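Side-chain contact in dehalogenase (Rhodospirillaceae, PDB 6A41), which probably catalyses dehalogenation of an organic halide on a Rossmann-type short-chain dehydrogenase/reductase fold: residues Arg23-Ala27 with Gln28-Val32. Numbering follows the deposited sequence.
Sequences RIALA and QGATV
Two backbone bonds wind up the end of helix 18-27: A30 N reaches back 2.8 Å to A25 O, and inside that loop G29 N lies 3.0 Å from L26 O. Both donors stand above the plane of the carbonyl they meet, the inner one by 69°, as the chain swings across the helix end instead of continuing its spiral. G29 makes the reversal with a positive phi of 93°, a backbone angle at which any CB would collide with the carbonyl oxygen of Q28. The last i to i+4 bond, Q28 N to I24 O, is short but bent at its hydrogen. A water donates to both L26 O and A30 O, tying the final turn to the outgoing chain.

Side chains close the turn on two fronts. On one, CB of A25 meets CB of A30 at 3.9 Å and CG2 of V32 at 3.7 Å. The same V32 methyl touches CD2 of L26, whose side chain crosses that of V32 at about a right angle; with CG1 of V32 anti to the backbone N (chi1 174°), CG2 is the branch left beside that N and facing the helix. On the other front, the extended Q28 chain brings its amide NE2 to 3.5 Å from CG2 of I24. C222 of helix 214-225 packs against I24, A25 and Q28, while V32 rests on I10 of strand 7-10. The whole is a Schellman motif with G29 as C-prime residue, here joining helix 18-27 to strand 31-34 in the first beta-alpha-beta unit of a Rossmann-type fold.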
# COMPACT_ATOMS: atom_id res chain seq x y z
N ARG A 23 -26.80 -15.05 5.72
CA ARG A 23 -26.74 -16.09 6.76
C ARG A 23 -26.14 -15.57 8.09
O ARG A 23 -26.73 -15.75 9.21
CB ARG A 23 -25.92 -17.31 6.28
CG ARG A 23 -25.96 -18.46 7.24
CD ARG A 23 -25.09 -19.69 6.83
NE ARG A 23 -25.54 -20.12 5.55
CZ ARG A 23 -24.94 -20.01 4.36
NH1 ARG A 23 -23.77 -19.52 4.18
NH2 ARG A 23 -25.63 -20.46 3.30
N ILE A 24 -24.99 -14.95 7.99
CA ILE A 24 -24.36 -14.38 9.19
C ILE A 24 -25.13 -13.17 9.73
O ILE A 24 -25.30 -13.10 10.96
CB ILE A 24 -22.87 -14.05 8.93
CG1 ILE A 24 -22.04 -15.31 8.55
CG2 ILE A 24 -22.23 -13.48 10.18
CD1 ILE A 24 -22.12 -16.45 9.57
N ALA A 25 -25.60 -12.27 8.87
CA ALA A 25 -26.30 -11.08 9.34
C ALA A 25 -27.54 -11.53 10.17
O ALA A 25 -27.83 -11.01 11.23
CB ALA A 25 -26.73 -10.27 8.15
N LEU A 26 -28.25 -12.56 9.68
CA LEU A 26 -29.46 -13.04 10.37
C LEU A 26 -29.09 -13.66 11.71
O LEU A 26 -29.74 -13.46 12.70
CB LEU A 26 -30.23 -14.01 9.46
CG LEU A 26 -31.00 -13.51 8.28
CD1 LEU A 26 -31.58 -14.70 7.56
CD2 LEU A 26 -32.11 -12.59 8.70
N ALA A 27 -27.98 -14.39 11.75
CA ALA A 27 -27.49 -15.05 12.98
C ALA A 27 -27.05 -14.00 13.95
O ALA A 27 -27.09 -14.20 15.13
CB ALA A 27 -26.28 -15.97 12.63
N GLN A 28 -26.62 -12.85 13.47
CA GLN A 28 -26.20 -11.74 14.36
C GLN A 28 -27.34 -10.76 14.63
O GLN A 28 -27.13 -9.65 15.16
CB GLN A 28 -25.01 -11.03 13.76
CG GLN A 28 -23.72 -11.87 13.70
CD GLN A 28 -22.47 -11.04 13.26
OE1 GLN A 28 -22.57 -9.82 13.03
NE2 GLN A 28 -21.27 -11.71 13.09
N GLY A 29 -28.58 -11.14 14.27
CA GLY A 29 -29.72 -10.35 14.63
C GLY A 29 -30.22 -9.31 13.65
O GLY A 29 -31.20 -8.56 13.99
N ALA A 30 -29.57 -9.16 12.47
CA ALA A 30 -30.02 -8.16 11.53
C ALA A 30 -31.40 -8.41 10.90
O ALA A 30 -31.84 -9.55 10.79
CB ALA A 30 -28.99 -7.95 10.40
N THR A 31 -32.00 -7.31 10.42
CA THR A 31 -33.12 -7.37 9.45
C THR A 31 -32.47 -7.24 8.04
O THR A 31 -31.92 -6.21 7.70
CB THR A 31 -34.06 -6.19 9.68
OG1 THR A 31 -34.50 -6.26 11.03
CG2 THR A 31 -35.26 -6.13 8.70
N VAL A 32 -32.61 -8.25 7.23
CA VAL A 32 -32.00 -8.29 5.95
C VAL A 32 -33.06 -8.07 4.87
O VAL A 32 -34.09 -8.76 4.83
CB VAL A 32 -31.29 -9.65 5.75
CG1 VAL A 32 -30.77 -9.75 4.33
CG2 VAL A 32 -30.18 -9.82 6.80
O HOH W 1 -32.28 -11.52 12.49